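Local coordinates for protein putative alpha-N-acetylgalactosaminidase (Bacillus halodurans C-125, PDB 3CC1) that probably hydrolyses terminal alpha-linked N-acetylgalactosamine from glycoconjugates, using a TIM-barrel domain followed by a beta-sandwich domain, at residues W19-S25 and I280-D286; G33-M38 and G319-N324; F69-M74 and P119-E125. One frame throughout, in Å; residues are numbered along the deposited sequence.

Contact 1 (W19-S25 and I280-D286); sequences WDCYGAS and IGIRSVD
Ser25 OG is gripped from two directions: it accepts a bond from Arg283 NE at 2.8 Å, close to the guanidinium plane, and gives its hydrogen to Tyr22 O. Arg283 NH2 reaches Ser25 O at 2.9 Å, from above the carbonyl plane, so the arginine takes the serine side-on with two nitrogens. A bend at chi3 (-52°) turns the guanidinium so that one of its faces lies against Tyr22 CD1, 3.5 Å from Arg283 NH1, the two planes 25° apart; NH1 also pairs with Glu30. Ile282 lies alongside the same tyrosine, its CG2 3.8 Å from Tyr22 CE1, while Tyr22 OH bonds to Glu320. Helix 19-22 is held through its carbonyls, Gly281 N bonding to Asp20 O at 2.8 Å and Arg283 N to Cys21 O at 3.0 Å. Trp19 NE1 points in its ring plane to Asp286 OD2, 2.9 Å away, which also accepts from Trp244. A water joins Trp19 O, Ser284 OG and Asp286 OD1. Here the short helix 19-22 and its following turn, after barrel strand 14-17, meet the loop after strand 279-280, in keeping with the C-terminal rim of a TIM barrel, where active sites of this fold lie.

Contact 2 (G33-M38 and G319-N324); sequences GNAEYM and GELRDN
Polar contacts centre on Asn34 of helix 28-41, whose amide presents both ends to segment 319-324. Asn34 OD1 accepts from Leu321 N at 2.9 Å, in the carbonyl plane, while Asn34 ND2 gives a hydrogen to Glu320 OE1, also at 2.9 Å, and another to Glu30 O one turn earlier. That carboxylate oxygen is met from opposite faces by Asn34 ND2 and Arg322 NH2, and it accepts from Tyr22 OH as well. Arg322 holds Glu320 side-on in a salt bridge, with NE 2.8 Å from OE2, and Arg322 N bonds to the anti lone pair of the same oxygen. So many donors would probably favour the ionised carboxylate and fix its rotation. A separate hydrogen bond runs from Asn324 ND2 to Tyr37 OH at 3.2 Å. The contact is part of the TIM-barrel architecture: helix 28-41 lies between strands 14-17 and 49-52 in sequence, a beta-alpha-beta crossover, and is met here by the loop leaving strand 315-317. Apolar packing is carried by Tyr37: with CG anti to the backbone N (chi1 -177°), the ring reaches out from the helix onto Leu321. Leu321 CB makes an off-centre CH-pi contact 4.1 Å from the ring centroid, and Leu321 O sits over a face, 3.3 Å from Tyr37 CE2. Close van der Waals packing occurs at Gly33, whose CA lies over one face of the Arg322 guanidinium, 3.8 Å from Arg322 CZ.

Contact 3 (F69-M74 and P119-E125); sequences FAPLCM and PRQAVYE
Gln121 and Leu72 form the tight part of this contact. The glutamine amide pairs with the backbone of a single residue: Leu72 N donates to Gln121 OE1 at 2.9 Å, in the carbonyl plane and on a lone pair, and Gln121 NE2 returns a bond of 2.9 Å to Leu72 O, tilted 23° from that carbonyl plane. Two bonds made by opposite ends of one amide hold it against rotation. The reach comes from an outstretched chain, with CG anti to the backbone N (chi1 -174°) and the next torsion extended too. Pro71 runs antiparallel to the glutamine side chain, its CD 3.4 Å from Gln121 OE1, and Ala70 CB touches the other end of the amide, 3.6 Å from Gln121 NE2. Next to this pairing, selenomethionine Met74 extends through chi1 and chi2 to set its selenium against the first turn of the helix, 3.9 Å from Ala122 CB and 4.0 Å from Pro119 CB, and the bend at chi3 (72°) turns the CE methyl toward Glu125. Pro119 is the N-cap of helix 120-125, which follows barrel strand 109-115; segment 69-74 belongs to the long excursion between strand 49-52 and helix 97-105, so the contact fastens one loop region of the barrel domain to another. The outer side is looser. Glu125, which is exposed, meets the Met74 methyl, with OE1 3.5 Å from CE, and approaches Ala70 through its other oxygen. A water links Phe69 O to Glu125 OE2, donating to both, the latter at 2.7 Å. In the conformer described, one of two modelled, Tyr124 meets Phe69 of the second subunit edge-to-face; that phenylalanine of the second subunit also packs on Pro71 and Gln121.

In the fold
All three contacts belong to the barrel part of the chain, apart from the antiparallel sheet that follows it. Contacts 1 and 2 are neighbours, their centres 15 Å apart, and they touch directly, among others by Ile280 packing on Gly319. Their segments alternate along the chain, so successive helices 19-22 and 28-41 are each tied to a loop more than 250 residues later, joining the beginning of the barrel domain to its end. Contact 3 falls between those paired segments in sequence and stands apart, its centre 25 Å from that of contact 1 and 33 Å from that of contact 2. Contacts 1 and 3 both reach the second subunit, linking barrel loops to the assembly.

Contact 1 (W19-S25 and I280-D286)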
loop_
_atom_site.group_PDB
_atom_site.type_symbol
_atom_site.label_atom_id
_atom_site.label_comp_id
_atom_site.label_asym_id
_atom_site.label_seq_id
_atom_site.Cartn_x
_atom_site.Cartn_y
_atom_site.Cartn_z
ATOM N N TRP A 19 -10.250 -31.105 -4.004
ATOM C CA TRP A 19 -10.753 -30.075 -3.085
ATOM C C TRP A 19 -11.801 -29.119 -3.664
ATOM O O TRP A 19 -12.844 -28.897 -3.049
ATOM C CB TRP A 19 -9.614 -29.254 -2.465
ATOM C CG TRP A 19 -10.148 -28.292 -1.465
ATOM C CD1 TRP A 19 -10.383 -26.967 -1.668
ATOM C CD2 TRP A 19 -10.535 -28.556 -0.104
ATOM N NE1 TRP A 19 -10.898 -26.399 -0.535
ATOM C CE2 TRP A 19 -10.999 -27.339 0.441
ATOM C CE3 TRP A 19 -10.540 -29.691 0.704
ATOM C CZ2 TRP A 19 -11.485 -27.233 1.744
ATOM C CZ3 TRP A 19 -11.004 -29.588 2.000
ATOM C CH2 TRP A 19 -11.479 -28.374 2.508
ATOM N N ASP A 20 -11.532 -28.539 -4.827
ATOM C CA ASP A 20 -12.426 -27.474 -5.344
ATOM C C ASP A 20 -13.812 -28.018 -5.774
ATOM O O ASP A 20 -14.788 -27.276 -5.802
ATOM C CB ASP A 20 -11.805 -26.711 -6.516
ATOM C CG ASP A 20 -10.712 -25.728 -6.117
ATOM O OD1 ASP A 20 -10.314 -25.613 -4.928
ATOM O OD2 ASP A 20 -10.229 -25.034 -7.059
ATOM N N CYS A 21 -13.875 -29.308 -6.106
ATOM C CA CYS A 21 -15.128 -29.963 -6.519
ATOM C C CYS A 21 -15.820 -30.659 -5.358
ATOM O O CYS A 21 -17.026 -30.530 -5.220
ATOM C CB CYS A 21 -14.953 -30.915 -7.723
ATOM S SG CYS A 21 -13.427 -31.943 -7.715
ATOM N N TYR A 22 -15.065 -31.359 -4.505
ATOM C CA TYR A 22 -15.674 -32.233 -3.486
ATOM C C TYR A 22 -15.249 -31.926 -2.048
ATOM O O TYR A 22 -15.643 -32.611 -1.095
ATOM C CB TYR A 22 -15.412 -33.731 -3.801
ATOM C CG TYR A 22 -15.996 -34.116 -5.125
ATOM C CD1 TYR A 22 -17.364 -34.026 -5.326
ATOM C CD2 TYR A 22 -15.184 -34.490 -6.203
ATOM C CE1 TYR A 22 -17.930 -34.320 -6.540
ATOM C CE2 TYR A 22 -15.737 -34.799 -7.431
ATOM C CZ TYR A 22 -17.114 -34.726 -7.591
ATOM O OH TYR A 22 -17.695 -34.993 -8.810
ATOM N N GLY A 23 -14.466 -30.878 -1.888
ATOM C CA GLY A 23 -14.020 -30.479 -0.577
ATOM C C GLY A 23 -13.271 -31.580 0.123
ATOM O O GLY A 23 -12.339 -32.185 -0.446
ATOM N N ALA A 24 -13.683 -31.834 1.373
ATOM C CA ALA A 24 -13.060 -32.851 2.230
ATOM C C ALA A 24 -13.680 -34.252 2.013
ATOM O O ALA A 24 -13.276 -35.217 2.647
ATOM C CB ALA A 24 -13.170 -32.432 3.736
ATOM N N SER A 25 -14.625 -34.369 1.085
ATOM C CA SER A 25 -15.550 -35.517 1.075
ATOM C C SER A 25 -15.499 -36.409 -0.178
ATOM O O SER A 25 -16.424 -37.212 -0.408
ATOM C CB SER A 25 -16.996 -34.996 1.238
ATOM O OG SER A 25 -17.474 -34.494 -0.003
ATOM N N ILE A 280 -17.173 -27.016 -10.389
ATOM C CA ILE A 280 -16.610 -26.932 -9.051
ATOM C C ILE A 280 -17.726 -26.683 -8.060
ATOM O O ILE A 280 -18.851 -26.401 -8.454
ATOM C CB ILE A 280 -15.510 -25.801 -8.950
ATOM C CG1 ILE A 280 -16.066 -24.434 -9.346
ATOM C CG2 ILE A 280 -14.292 -26.146 -9.797
ATOM C CD1 ILE A 280 -15.021 -23.281 -9.368
ATOM N N GLY A 281 -17.410 -26.804 -6.771
ATOM C CA GLY A 281 -18.325 -26.472 -5.703
ATOM C C GLY A 281 -19.442 -27.472 -5.494
ATOM O O GLY A 281 -20.481 -27.132 -4.935
ATOM N N ILE A 282 -19.233 -28.712 -5.944
ATOM C CA ILE A 282 -20.289 -29.742 -5.906
ATOM C C ILE A 282 -20.630 -30.083 -4.454
ATOM O O ILE A 282 -21.795 -30.086 -4.072
ATOM C CB ILE A 282 -19.922 -30.980 -6.750
ATOM C CG1 ILE A 282 -19.708 -30.554 -8.204
ATOM C CG2 ILE A 282 -21.021 -32.064 -6.703
ATOM C CD1 ILE A 282 -19.169 -31.629 -9.102
ATOM N N ARG A 283 -19.604 -30.331 -3.640
ATOM C CA ARG A 283 -19.767 -30.465 -2.202
ATOM C C ARG A 283 -18.620 -29.677 -1.605
ATOM O O ARG A 283 -17.525 -30.160 -1.522
ATOM C CB ARG A 283 -19.737 -31.930 -1.746
ATOM C CG ARG A 283 -20.871 -32.800 -2.341
ATOM C CD ARG A 283 -20.976 -34.185 -1.714
ATOM N NE ARG A 283 -19.700 -34.916 -1.718
ATOM C CZ ARG A 283 -19.251 -35.681 -2.701
ATOM N NH1 ARG A 283 -19.954 -35.822 -3.805
ATOM N NH2 ARG A 283 -18.090 -36.323 -2.570
ATOM N N SER A 284 -18.891 -28.420 -1.276
ATOM C CA SER A 284 -17.869 -27.398 -0.986
ATOM C C SER A 284 -18.478 -26.264 -0.156
ATOM O O SER A 284 -19.538 -25.701 -0.491
ATOM C CB SER A 284 -17.315 -26.817 -2.278
ATOM O OG SER A 284 -16.228 -25.957 -2.027
ATOM N N VAL A 285 -17.779 -25.889 0.899
ATOM C CA VAL A 285 -18.280 -24.864 1.810
ATOM C C VAL A 285 -17.313 -23.659 2.020
ATOM O O VAL A 285 -17.623 -22.758 2.795
ATOM C CB VAL A 285 -18.662 -25.473 3.193
ATOM C CG1 VAL A 285 -19.853 -26.447 3.023
ATOM C CG2 VAL A 285 -17.464 -26.175 3.857
ATOM N N ASP A 286 -16.148 -23.676 1.370
ATOM C CA ASP A 286 -15.148 -22.627 1.566
ATOM C C ASP A 286 -14.997 -21.698 0.378
ATOM O O ASP A 286 -14.168 -20.777 0.401
ATOM C CB ASP A 286 -13.767 -23.221 1.880
ATOM C CG ASP A 286 -13.203 -24.034 0.735
ATOM O OD1 ASP A 286 -13.988 -24.841 0.190
ATOM O OD2 ASP A 286 -11.991 -23.885 0.404
HETATM O O HOH W 1 -14.054 -27.103 -1.170
#

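Contact 2 (G33-M38 and G319-N324)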
loop_
_atom_site.group_PDB
_atom_site.type_symbol
_atom_site.label_atom_id
_atom_site.label_comp_id
_atom_site.label_asym_id
_atom_site.label_seq_id
_atom_site.Cartn_x
_atom_site.Cartn_y
_atom_site.Cartn_z
ATOM N N GLY A 33 -13.115 -41.925 -11.481
ATOM C CA GLY A 33 -13.689 -41.257 -12.640
ATOM C C GLY A 33 -12.773 -40.163 -13.176
ATOM O O GLY A 33 -12.543 -40.070 -14.351
ATOM N N ASN A 34 -12.231 -39.338 -12.287
ATOM C CA ASN A 34 -11.317 -38.290 -12.720
ATOM C C ASN A 34 -10.001 -38.859 -13.256
ATOM O O ASN A 34 -9.484 -38.384 -14.274
ATOM C CB ASN A 34 -11.102 -37.275 -11.612
ATOM C CG ASN A 34 -12.275 -36.331 -11.472
ATOM O OD1 ASN A 34 -12.310 -35.301 -12.135
ATOM N ND2 ASN A 34 -13.234 -36.666 -10.596
ATOM N N ALA A 35 -9.540 -39.933 -12.620
ATOM C CA ALA A 35 -8.310 -40.632 -13.011
ATOM C C ALA A 35 -8.474 -41.204 -14.426
ATOM O O ALA A 35 -7.576 -41.101 -15.265
ATOM C CB ALA A 35 -7.974 -41.715 -12.018
ATOM N N GLU A 36 -9.640 -41.787 -14.676
ATOM C CA GLU A 36 -9.934 -42.361 -15.995
ATOM C C GLU A 36 -9.995 -41.283 -17.050
ATOM O O GLU A 36 -9.479 -41.440 -18.141
ATOM C CB GLU A 36 -11.219 -43.186 -15.989
ATOM C CG GLU A 36 -11.024 -44.520 -15.280
ATOM C CD GLU A 36 -12.341 -45.225 -14.891
ATOM O OE1 GLU A 36 -13.430 -44.702 -15.236
ATOM O OE2 GLU A 36 -12.282 -46.283 -14.218
ATOM N N TYR A 37 -10.595 -40.154 -16.714
ATOM C CA TYR A 37 -10.660 -39.058 -17.667
ATOM C C TYR A 37 -9.251 -38.598 -17.970
ATOM O O TYR A 37 -8.883 -38.441 -19.117
ATOM C CB TYR A 37 -11.492 -37.910 -17.140
ATOM C CG TYR A 37 -11.667 -36.766 -18.114
ATOM C CD1 TYR A 37 -10.691 -35.791 -18.256
ATOM C CD2 TYR A 37 -12.834 -36.618 -18.828
ATOM C CE1 TYR A 37 -10.850 -34.750 -19.123
ATOM C CE2 TYR A 37 -13.003 -35.568 -19.721
ATOM C CZ TYR A 37 -12.027 -34.639 -19.847
ATOM O OH TYR A 37 -12.210 -33.581 -20.672
HETATM N N MSE A 38 -8.460 -38.409 -16.939
HETATM C CA MSE A 38 -7.111 -37.916 -17.127
HETATM C C MSE A 38 -6.309 -38.872 -18.014
HETATM O O MSE A 38 -5.536 -38.461 -18.871
HETATM C CB MSE A 38 -6.407 -37.760 -15.805
HETATM C CG MSE A 38 -4.993 -37.204 -15.952
HETATM SE SE MSE A 38 -4.146 -36.890 -14.213
HETATM C CE MSE A 38 -5.256 -35.475 -13.690
ATOM N N GLY A 319 -11.592 -28.841 -10.857
ATOM C CA GLY A 319 -12.910 -29.226 -11.335
ATOM C C GLY A 319 -13.110 -30.730 -11.464
ATOM O O GLY A 319 -12.168 -31.531 -11.404
ATOM N N GLU A 320 -14.379 -31.087 -11.590
ATOM C CA GLU A 320 -14.801 -32.427 -11.935
ATOM C C GLU A 320 -14.567 -32.589 -13.432
ATOM O O GLU A 320 -15.384 -32.163 -14.243
ATOM C CB GLU A 320 -16.276 -32.655 -11.573
ATOM C CG GLU A 320 -16.908 -33.962 -12.137
ATOM C CD GLU A 320 -16.057 -35.225 -11.907
ATOM O OE1 GLU A 320 -15.953 -35.701 -10.751
ATOM O OE2 GLU A 320 -15.525 -35.748 -12.912
ATOM N N LEU A 321 -13.456 -33.241 -13.748
ATOM C CA LEU A 321 -12.981 -33.381 -15.128
ATOM C C LEU A 321 -14.027 -33.948 -16.082
ATOM O O LEU A 321 -14.078 -33.562 -17.274
ATOM C CB LEU A 321 -11.712 -34.244 -15.181
ATOM C CG LEU A 321 -10.399 -33.588 -14.728
ATOM C CD1 LEU A 321 -9.335 -34.657 -14.531
ATOM C CD2 LEU A 321 -9.931 -32.514 -15.713
ATOM N N ARG A 322 -14.848 -34.869 -15.577
ATOM C CA ARG A 322 -15.776 -35.601 -16.416
ATOM C C ARG A 322 -16.834 -34.678 -16.976
ATOM O O ARG A 322 -17.458 -34.989 -17.988
ATOM C CB ARG A 322 -16.444 -36.777 -15.690
ATOM C CG ARG A 322 -15.566 -38.005 -15.593
ATOM C CD ARG A 322 -16.094 -38.991 -14.591
ATOM N NE ARG A 322 -16.146 -38.438 -13.236
ATOM C CZ ARG A 322 -16.770 -39.025 -12.224
ATOM N NH1 ARG A 322 -17.315 -40.206 -12.378
ATOM N NH2 ARG A 322 -16.794 -38.472 -11.024
ATOM N N ASP A 323 -16.999 -33.520 -16.348
ATOM C CA ASP A 323 -18.007 -32.562 -16.800
ATOM C C ASP A 323 -17.429 -31.456 -17.678
ATOM O O ASP A 323 -18.100 -30.472 -17.962
ATOM C CB ASP A 323 -18.711 -31.936 -15.604
ATOM C CG ASP A 323 -19.569 -32.926 -14.866
ATOM O OD1 ASP A 323 -19.975 -33.907 -15.503
ATOM O OD2 ASP A 323 -19.830 -32.724 -13.666
ATOM N N ASN A 324 -16.178 -31.601 -18.089
ATOM C CA ASN A 324 -15.517 -30.576 -18.906
ATOM C C ASN A 324 -16.299 -30.298 -20.200
ATOM O O ASN A 324 -16.931 -31.189 -20.759
ATOM C CB ASN A 324 -14.116 -31.008 -19.339
ATOM C CG ASN A 324 -13.058 -30.752 -18.292
ATOM O OD1 ASN A 324 -13.317 -30.117 -17.260
ATOM N ND2 ASN A 324 -11.835 -31.217 -18.577
#

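Contact 3 (F69-M74 and P119-E125)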
loop_
_atom_site.group_PDB
_atom_site.type_symbol
_atom_site.label_atom_id
_atom_site.label_comp_id
_atom_site.label_asym_id
_atom_site.label_seq_id
_atom_site.Cartn_x
_atom_site.Cartn_y
_atom_site.Cartn_z
ATOM N N PHE A 69 -17.019 -42.784 19.687
ATOM C CA PHE A 69 -16.027 -42.783 20.773
ATOM C C PHE A 69 -14.632 -42.559 20.225
ATOM O O PHE A 69 -13.685 -42.354 20.968
ATOM C CB PHE A 69 -16.068 -44.104 21.524
ATOM C CG PHE A 69 -17.373 -44.339 22.212
ATOM C CD1 PHE A 69 -17.857 -43.395 23.120
ATOM C CD2 PHE A 69 -18.145 -45.456 21.915
ATOM C CE1 PHE A 69 -19.106 -43.580 23.749
ATOM C CE2 PHE A 69 -19.387 -45.664 22.543
ATOM C CZ PHE A 69 -19.864 -44.725 23.461
ATOM N N ALA A 70 -14.516 -42.632 18.910
ATOM C CA ALA A 70 -13.226 -42.448 18.212
ATOM C C ALA A 70 -13.545 -42.129 16.756
ATOM O O ALA A 70 -13.508 -43.005 15.925
ATOM C CB ALA A 70 -12.408 -43.729 18.265
ATOM N N PRO A 71 -13.911 -40.886 16.466
ATOM C CA PRO A 71 -14.600 -40.613 15.200
ATOM C C PRO A 71 -13.728 -40.600 13.939
ATOM O O PRO A 71 -14.249 -40.878 12.837
ATOM C CB PRO A 71 -15.254 -39.252 15.438
ATOM C CG PRO A 71 -14.538 -38.659 16.544
ATOM C CD PRO A 71 -14.085 -39.799 17.438
ATOM N N LEU A 72 -12.432 -40.315 14.070
ATOM C CA LEU A 72 -11.525 -40.409 12.902
ATOM C C LEU A 72 -11.068 -41.861 12.732
ATOM O O LEU A 72 -10.834 -42.593 13.722
ATOM C CB LEU A 72 -10.304 -39.489 13.010
ATOM C CG LEU A 72 -10.524 -37.999 13.222
ATOM C CD1 LEU A 72 -9.143 -37.252 13.126
ATOM C CD2 LEU A 72 -11.529 -37.431 12.286
ATOM N N CYS A 73 -10.956 -42.280 11.477
ATOM C CA CYS A 73 -10.475 -43.619 11.167
ATOM C C CYS A 73 -8.989 -43.625 11.409
ATOM O O CYS A 73 -8.276 -42.815 10.865
ATOM C CB CYS A 73 -10.741 -43.978 9.716
ATOM S SG CYS A 73 -12.480 -44.031 9.354
HETATM N N MSE A 74 -8.540 -44.521 12.266
HETATM C CA MSE A 74 -7.176 -44.453 12.743
HETATM C C MSE A 74 -6.728 -45.846 13.176
HETATM O O MSE A 74 -7.509 -46.564 13.774
HETATM C CB MSE A 74 -7.108 -43.505 13.956
HETATM C CG MSE A 74 -5.694 -42.975 14.291
HETATM SE SE MSE A 74 -5.773 -41.861 15.899
HETATM C CE MSE A 74 -6.069 -43.143 17.288
ATOM N N PRO A 119 -2.789 -37.102 15.487
ATOM C CA PRO A 119 -4.173 -36.782 15.772
ATOM C C PRO A 119 -4.433 -36.565 17.246
ATOM O O PRO A 119 -3.865 -37.222 18.080
ATOM C CB PRO A 119 -4.915 -38.039 15.286
ATOM C CG PRO A 119 -4.037 -38.583 14.201
ATOM C CD PRO A 119 -2.654 -38.372 14.723
ATOM N N ARG A 120 -5.326 -35.648 17.556
ATOM C CA ARG A 120 -5.672 -35.442 18.937
ATOM C C ARG A 120 -6.250 -36.733 19.532
ATOM O O ARG A 120 -6.146 -37.001 20.712
ATOM C CB ARG A 120 -6.708 -34.316 19.025
ATOM C CG ARG A 120 -6.173 -32.966 18.581
ATOM C CD ARG A 120 -7.117 -31.889 19.090
ATOM N NE ARG A 120 -6.772 -30.610 18.519
ATOM C CZ ARG A 120 -7.399 -29.480 18.824
ATOM N NH1 ARG A 120 -8.346 -29.483 19.738
ATOM N NH2 ARG A 120 -7.086 -28.363 18.216
ATOM N N GLN A 121 -6.916 -37.483 18.672
ATOM C CA GLN A 121 -7.532 -38.757 19.008
ATOM C C GLN A 121 -6.481 -39.794 19.466
ATOM O O GLN A 121 -6.741 -40.587 20.378
ATOM C CB GLN A 121 -8.296 -39.262 17.806
ATOM C CG GLN A 121 -9.101 -40.520 18.080
ATOM C CD GLN A 121 -9.992 -40.874 16.873
ATOM O OE1 GLN A 121 -10.814 -40.081 16.454
ATOM N NE2 GLN A 121 -9.819 -42.065 16.336
ATOM N N ALA A 122 -5.297 -39.750 18.844
ATOM C CA ALA A 122 -4.163 -40.565 19.267
ATOM C C ALA A 122 -3.682 -40.126 20.642
ATOM O O ALA A 122 -3.317 -40.936 21.476
ATOM C CB ALA A 122 -3.026 -40.500 18.230
ATOM N N VAL A 123 -3.706 -38.838 20.894
ATOM C CA VAL A 123 -3.217 -38.321 22.179
ATOM C C VAL A 123 -4.197 -38.774 23.263
ATOM O O VAL A 123 -3.806 -39.290 24.301
ATOM C CB VAL A 123 -2.976 -36.794 22.130
ATOM C CG1 VAL A 123 -2.685 -36.266 23.518
ATOM C CG2 VAL A 123 -1.825 -36.452 21.140
ATOM N N TYR A 124 -5.496 -38.631 22.978
ATOM C CA TYR A 124 -6.557 -39.098 23.888
ATOM C C TYR A 124 -6.376 -40.562 24.233
ATOM O O TYR A 124 -6.424 -40.942 25.387
ATOM C CB TYR A 124 -7.931 -38.923 23.240
ATOM C CG TYR A 124 -9.089 -39.634 23.932
ATOM C CD1 TYR A 124 -9.503 -39.281 25.209
ATOM C CD2 TYR A 124 -9.805 -40.625 23.271
ATOM C CE1 TYR A 124 -10.581 -39.928 25.811
ATOM C CE2 TYR A 124 -10.858 -41.271 23.860
ATOM C CZ TYR A 124 -11.249 -40.918 25.118
ATOM O OH TYR A 124 -12.317 -41.589 25.675
ATOM N N GLU A 125 -6.144 -41.370 23.211
ATOM C CA GLU A 125 -6.117 -42.819 23.369
ATOM C C GLU A 125 -4.749 -43.248 23.869
ATOM O O GLU A 125 -4.543 -44.384 24.236
ATOM C CB GLU A 125 -6.411 -43.525 22.043
ATOM C CG GLU A 125 -7.880 -43.416 21.558
ATOM C CD GLU A 125 -8.165 -44.185 20.240
ATOM O OE1 GLU A 125 -7.366 -45.079 19.894
ATOM O OE2 GLU A 125 -9.167 -43.890 19.522
HETATM O O HOH W 2 -10.816 -42.220 20.845
#